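Local coordinates for factor H binding protein (Treponema denticola, PDB 3QZ0), which probably binds the complement regulator factor H as a small lipoprotein, probably on the surface of the spirochaete, at residues I65-P70 with K85-K90; F29-E34 with T78-L83. All coordinates share one frame; numbering follows the deposited sequence.

Contact 1: residues I65-P70 with K85-K90; sequences IVDKKP and KRFIPK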
loop_
_atom_site.group_PDB
_atom_site.type_symbol
_atom_site.label_atom_id
_atom_site.label_comp_id
_atom_site.label_asym_id
_atom_site.label_seq_id
_atom_site.Cartn_x
_atom_site.Cartn_y
_atom_site.Cartn_z
ATOM N N ILE A 65 6.624 0.641 -2.279
ATOM C CA ILE A 65 5.878 -0.125 -1.296
ATOM C C ILE A 65 6.089 -1.596 -1.605
ATOM O O ILE A 65 5.931 -2.014 -2.755
ATOM C CB ILE A 65 4.392 0.215 -1.389
ATOM C CG1 ILE A 65 4.184 1.668 -0.945
ATOM C CG2 ILE A 65 3.561 -0.748 -0.557
ATOM C CD1 ILE A 65 2.784 2.183 -1.106
ATOM N N VAL A 66 6.458 -2.370 -0.586
ATOM C CA VAL A 66 6.757 -3.781 -0.760
ATOM C C VAL A 66 5.687 -4.631 -0.083
ATOM O O VAL A 66 5.377 -4.415 1.073
ATOM C CB VAL A 66 8.139 -4.128 -0.167
ATOM C CG1 VAL A 66 8.414 -5.613 -0.295
ATOM C CG2 VAL A 66 9.233 -3.310 -0.862
ATOM N N ASP A 67 5.120 -5.588 -0.811
ATOM C CA ASP A 67 4.110 -6.469 -0.229
ATOM C C ASP A 67 4.827 -7.616 0.482
ATOM O O ASP A 67 5.526 -8.406 -0.149
ATOM C CB ASP A 67 3.197 -7.029 -1.332
ATOM C CG ASP A 67 2.014 -7.807 -0.775
ATOM O OD1 ASP A 67 1.987 -8.067 0.450
ATOM O OD2 ASP A 67 1.106 -8.138 -1.569
ATOM N N LYS A 68 4.663 -7.701 1.797
ATOM C CA LYS A 68 5.316 -8.749 2.562
ATOM C C LYS A 68 4.562 -10.067 2.510
ATOM O O LYS A 68 5.066 -11.082 2.992
ATOM C CB LYS A 68 5.522 -8.315 4.013
ATOM C CG LYS A 68 6.570 -7.218 4.167
ATOM C CD LYS A 68 7.874 -7.600 3.473
ATOM C CE LYS A 68 8.980 -6.589 3.755
ATOM N NZ LYS A 68 10.205 -6.856 2.946
ATOM N N LYS A 69 3.362 -10.054 1.931
ATOM C CA LYS A 69 2.601 -11.291 1.694
ATOM C C LYS A 69 2.250 -11.382 0.215
ATOM O O LYS A 69 1.068 -11.395 -0.161
ATOM C CB LYS A 69 1.332 -11.313 2.545
ATOM C CG LYS A 69 1.609 -11.178 4.040
ATOM C CD LYS A 69 0.324 -11.252 4.861
ATOM C CE LYS A 69 0.624 -11.206 6.358
ATOM N NZ LYS A 69 -0.606 -11.375 7.188
ATOM N N PRO A 70 3.279 -11.410 -0.639
ATOM C CA PRO A 70 3.041 -11.287 -2.078
ATOM C C PRO A 70 2.173 -12.408 -2.641
ATOM O O PRO A 70 2.297 -13.565 -2.222
ATOM C CB PRO A 70 4.454 -11.350 -2.676
ATOM C CG PRO A 70 5.291 -12.018 -1.639
ATOM C CD PRO A 70 4.707 -11.594 -0.322
ATOM N N LYS A 85 1.455 -3.175 8.276
ATOM C CA LYS A 85 2.356 -4.272 8.591
ATOM C C LYS A 85 2.641 -5.124 7.358
ATOM O O LYS A 85 3.654 -5.814 7.295
ATOM C CB LYS A 85 1.785 -5.162 9.700
ATOM C CG LYS A 85 1.637 -4.473 11.051
ATOM C CD LYS A 85 1.333 -5.502 12.139
ATOM C CE LYS A 85 1.001 -4.842 13.470
ATOM N NZ LYS A 85 -0.320 -4.148 13.434
ATOM N N ARG A 86 1.743 -5.075 6.383
ATOM C CA ARG A 86 1.906 -5.896 5.183
ATOM C C ARG A 86 2.563 -5.141 4.034
ATOM O O ARG A 86 3.416 -5.679 3.327
ATOM C CB ARG A 86 0.557 -6.448 4.726
ATOM C CG ARG A 86 0.623 -7.092 3.356
ATOM C CD ARG A 86 -0.667 -7.777 2.975
ATOM N NE ARG A 86 -0.588 -8.202 1.582
ATOM C CZ ARG A 86 -1.547 -8.848 0.930
ATOM N NH1 ARG A 86 -2.680 -9.166 1.547
ATOM N NH2 ARG A 86 -1.359 -9.162 -0.342
ATOM N N PHE A 87 2.140 -3.898 3.836
ATOM C CA PHE A 87 2.621 -3.100 2.719
ATOM C C PHE A 87 3.605 -2.076 3.262
ATOM O O PHE A 87 3.204 -1.035 3.784
ATOM C CB PHE A 87 1.450 -2.426 2.015
ATOM C CG PHE A 87 0.491 -3.404 1.385
ATOM C CD1 PHE A 87 0.840 -4.080 0.222
ATOM C CD2 PHE A 87 -0.740 -3.669 1.968
ATOM C CE1 PHE A 87 -0.035 -4.987 -0.360
ATOM C CE2 PHE A 87 -1.618 -4.566 1.400
ATOM C CZ PHE A 87 -1.265 -5.233 0.226
ATOM N N ILE A 88 4.890 -2.397 3.142
ATOM C CA ILE A 88 5.946 -1.661 3.827
ATOM C C ILE A 88 6.655 -0.716 2.873
ATOM O O ILE A 88 7.073 -1.124 1.789
ATOM C CB ILE A 88 7.002 -2.626 4.394
ATOM C CG1 ILE A 88 6.334 -3.708 5.241
ATOM C CG2 ILE A 88 8.025 -1.864 5.231
ATOM C CD1 ILE A 88 5.722 -3.171 6.496
ATOM N N PRO A 89 6.804 0.552 3.274
ATOM C CA PRO A 89 7.465 1.519 2.392
ATOM C C PRO A 89 8.968 1.543 2.601
ATOM O O PRO A 89 9.428 1.485 3.740
ATOM C CB PRO A 89 6.842 2.850 2.820
ATOM C CG PRO A 89 6.569 2.663 4.291
ATOM C CD PRO A 89 6.249 1.186 4.486
ATOM N N LYS A 90 9.718 1.632 1.507
ATOM C CA LYS A 90 11.171 1.671 1.565
ATOM C C LYS A 90 11.688 2.730 0.597
ATOM O O LYS A 90 11.227 2.807 -0.537
ATOM C CB LYS A 90 11.755 0.307 1.177
ATOM C CG LYS A 90 11.206 -0.882 1.967
ATOM C CD LYS A 90 11.970 -2.162 1.644
ATOM C CE LYS A 90 11.422 -3.357 2.416
ATOM N NZ LYS A 90 11.516 -3.164 3.894
#
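The guanidinium of R86 has K69 CB over one face and F87 CZ over the opposite one, both offset toward the rim, while the carboxylate of D67 meets its edge. The F87 ring in turn carries R86 CG over the centre of one face, 3.8 Å above the plane. This layered group closes one end of a two-stranded antiparallel sheet in which strand 63-67 pairs with strand 87-91. R86 grips D67 side-on in a two-bond salt bridge: R86 NE to D67 OD1 is 2.8 Å and R86 NH2 to D67 OD2 is 2.9 Å, the latter nearly straight at 171° and on the syn lone pair. Carboxylate and guanidinium planes lie 27° apart, close to coplanar. R86 reaches the acid with an extended chain, CG anti to the backbone N (chi1 170°). Its NH1 and NH2 also donate to the carbonyls of S73 and T72, so the buried charge is held from several sides.

V66 and I88 form the hydrogen-bonded pair, V66 N to I88 O at 2.8 Å and I88 N to V66 O at 2.9 Å; I65 with P89 and D67 with F87 are the non-hydrogen-bonded pairs. On the face of I65, D67 and F87, I65 CG2 packs on F87 CB at 3.7 Å, and helices 20-37 and 44-59 cover these side chains. On the face of V66 and I88, K68, from the turn after the strand, crosses I88 at about a right angle, CG against CG1. K68 N donates a hydrogen bond to R86 O, and K69 N donates to D67 OD1 at 2.8 Å in an Asx turn, approaching that oxygen from the face opposite R86 NE.

Contact 2: residues F29-E34 with T78-L83; sequences FINALE and TKAAAL
E34, on helix 20-37, comes nearest to K79, the residue at the N-cap position of helix 80-86, with their CA atoms 5.6 Å apart. The side chain of E34 is extended, with CG anti to the backbone N (chi1 177°), which carries the carboxylate to the N-terminal end of helix 80-86. There E34 OE2 accepts from A80 N at 2.8 Å, the donor lying 53° out of the carboxylate plane. A glutamate of another helix thus takes up a first-turn N-H, a group that lacks an acceptor within its own helix. The same oxygen makes a salt bridge of 3.6 Å with K79 NZ, whose chain is folded, bringing NZ back to the acid. An acid beside a helix N terminus and a lysine is probably favoured in its charged form. One water donates to both E34 O and T78 O, joining the two backbones.

Beside these polar groups the contact is apolar. L83 CD1 lies 3.9 Å from L33 CG, while I30 and L83 run alongside in opposite senses, I30 CD1 meeting L83 CB at 4.0 Å. I30 CG2 meets A80 CB at 3.8 Å. Helix 80-86 thus rests on one side of helix 20-37, whereas F29 and L33 also pack on M50 of helix 44-59, and L33 touches I74 in the loop leading to helix 80-86.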
loop_
_atom_site.group_PDB
_atom_site.type_symbol
_atom_site.label_atom_id
_atom_site.label_comp_id
_atom_site.label_asym_id
_atom_site.label_seq_id
_atom_site.Cartn_x
_atom_site.Cartn_y
_atom_site.Cartn_z
ATOM N N PHE A 29 -2.352 6.408 0.361
ATOM C CA PHE A 29 -2.595 5.075 -0.184
ATOM C C PHE A 29 -3.202 4.134 0.857
ATOM O O PHE A 29 -4.234 3.494 0.606
ATOM C CB PHE A 29 -1.290 4.491 -0.721
ATOM C CG PHE A 29 -1.362 3.020 -0.983
ATOM C CD1 PHE A 29 -2.152 2.530 -2.007
ATOM C CD2 PHE A 29 -0.659 2.138 -0.200
ATOM C CE1 PHE A 29 -2.230 1.172 -2.243
ATOM C CE2 PHE A 29 -0.735 0.773 -0.435
ATOM C CZ PHE A 29 -1.522 0.303 -1.456
ATOM N N ILE A 30 -2.568 4.042 2.023
ATOM C CA ILE A 30 -3.048 3.143 3.072
ATOM C C ILE A 30 -4.502 3.489 3.429
ATOM O O ILE A 30 -5.345 2.603 3.560
ATOM C CB ILE A 30 -2.149 3.196 4.339
ATOM C CG1 ILE A 30 -0.767 2.592 4.060
ATOM C CG2 ILE A 30 -2.826 2.513 5.528
ATOM C CD1 ILE A 30 -0.762 1.068 3.847
ATOM N N ASN A 31 -4.794 4.777 3.585
ATOM C CA ASN A 31 -6.148 5.200 3.935
ATOM C C ASN A 31 -7.167 4.912 2.844
ATOM O O ASN A 31 -8.290 4.473 3.128
ATOM C CB ASN A 31 -6.170 6.680 4.330
ATOM C CG ASN A 31 -5.414 6.938 5.621
ATOM O OD1 ASN A 31 -5.270 6.041 6.452
ATOM N ND2 ASN A 31 -4.914 8.158 5.789
ATOM N N ALA A 32 -6.778 5.154 1.598
ATOM C CA ALA A 32 -7.631 4.823 0.460
ATOM C C ALA A 32 -7.897 3.320 0.391
ATOM O O ALA A 32 -9.026 2.905 0.149
ATOM C CB ALA A 32 -7.004 5.300 -0.842
ATOM N N LEU A 33 -6.855 2.513 0.592
ATOM C CA LEU A 33 -7.007 1.057 0.562
ATOM C C LEU A 33 -7.951 0.591 1.672
ATOM O O LEU A 33 -8.878 -0.196 1.434
ATOM C CB LEU A 33 -5.637 0.384 0.700
ATOM C CG LEU A 33 -5.592 -1.141 0.649
ATOM C CD1 LEU A 33 -6.422 -1.647 -0.524
ATOM C CD2 LEU A 33 -4.149 -1.553 0.487
ATOM N N GLU A 34 -7.740 1.099 2.881
ATOM C CA GLU A 34 -8.632 0.739 3.984
ATOM C C GLU A 34 -10.073 1.061 3.604
ATOM O O GLU A 34 -10.982 0.261 3.827
ATOM C CB GLU A 34 -8.244 1.478 5.264
ATOM C CG GLU A 34 -9.175 1.205 6.444
ATOM C CD GLU A 34 -8.836 2.068 7.648
ATOM O OE1 GLU A 34 -8.858 3.306 7.519
ATOM O OE2 GLU A 34 -8.515 1.508 8.712
ATOM N N THR A 78 -10.178 -5.204 6.530
ATOM C CA THR A 78 -8.802 -5.051 6.976
ATOM C C THR A 78 -8.499 -3.571 7.238
ATOM O O THR A 78 -8.772 -2.705 6.400
ATOM C CB THR A 78 -7.799 -5.626 5.955
ATOM O OG1 THR A 78 -8.103 -7.006 5.703
ATOM C CG2 THR A 78 -6.380 -5.519 6.488
ATOM N N LYS A 79 -7.937 -3.284 8.410
ATOM C CA LYS A 79 -7.759 -1.901 8.848
ATOM C C LYS A 79 -6.357 -1.383 8.565
ATOM O O LYS A 79 -5.434 -2.154 8.304
ATOM C CB LYS A 79 -8.040 -1.782 10.350
ATOM C CG LYS A 79 -9.393 -2.328 10.770
ATOM C CD LYS A 79 -10.521 -1.513 10.156
ATOM C CE LYS A 79 -10.621 -0.139 10.801
ATOM N NZ LYS A 79 -11.693 0.700 10.187
ATOM N N ALA A 80 -6.202 -0.070 8.656
ATOM C CA ALA A 80 -4.939 0.581 8.324
ATOM C C ALA A 80 -3.743 -0.013 9.057
ATOM O O ALA A 80 -2.685 -0.170 8.474
ATOM C CB ALA A 80 -5.034 2.088 8.571
ATOM N N ALA A 81 -3.905 -0.335 10.340
ATOM C CA ALA A 81 -2.786 -0.871 11.116
ATOM C C ALA A 81 -2.252 -2.174 10.520
ATOM O O ALA A 81 -1.043 -2.376 10.413
ATOM C CB ALA A 81 -3.194 -1.076 12.565
ATOM N N ALA A 82 -3.159 -3.064 10.140
ATOM C CA ALA A 82 -2.770 -4.325 9.535
ATOM C C ALA A 82 -2.159 -4.077 8.164
ATOM O O ALA A 82 -1.204 -4.744 7.772
ATOM C CB ALA A 82 -3.968 -5.247 9.420
ATOM N N LEU A 83 -2.719 -3.119 7.434
ATOM C CA LEU A 83 -2.227 -2.820 6.093
ATOM C C LEU A 83 -0.784 -2.326 6.143
ATOM O O LEU A 83 0.025 -2.665 5.285
ATOM C CB LEU A 83 -3.128 -1.799 5.398
ATOM C CG LEU A 83 -4.530 -2.297 5.049
ATOM C CD1 LEU A 83 -5.401 -1.150 4.552
ATOM C CD2 LEU A 83 -4.437 -3.414 3.991
HETATM O O HOH W 1 -11.394 -1.832 5.747
#

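In the fold
From the N terminus, helix 20-37 supplies the first half of contact 2; the chain then runs through helix 44-59 into strand 63-67, whose end and following turn (65-70) give the first half of contact 1. After a loop, 78-83 returns to the first helix and closes contact 2 across 43 intervening residues, and 85-90 then closes contact 1 across only 14. The two closures cross, since their segments alternate along the chain. Both use helix 80-86, and their centres lie about 12 Å apart. They meet directly where I65 CD1 packs on F29 CD2 at 3.6 Å and F87 CE2 on L33 CD2 at 4.0 Å, joining the sheet to helix 20-37.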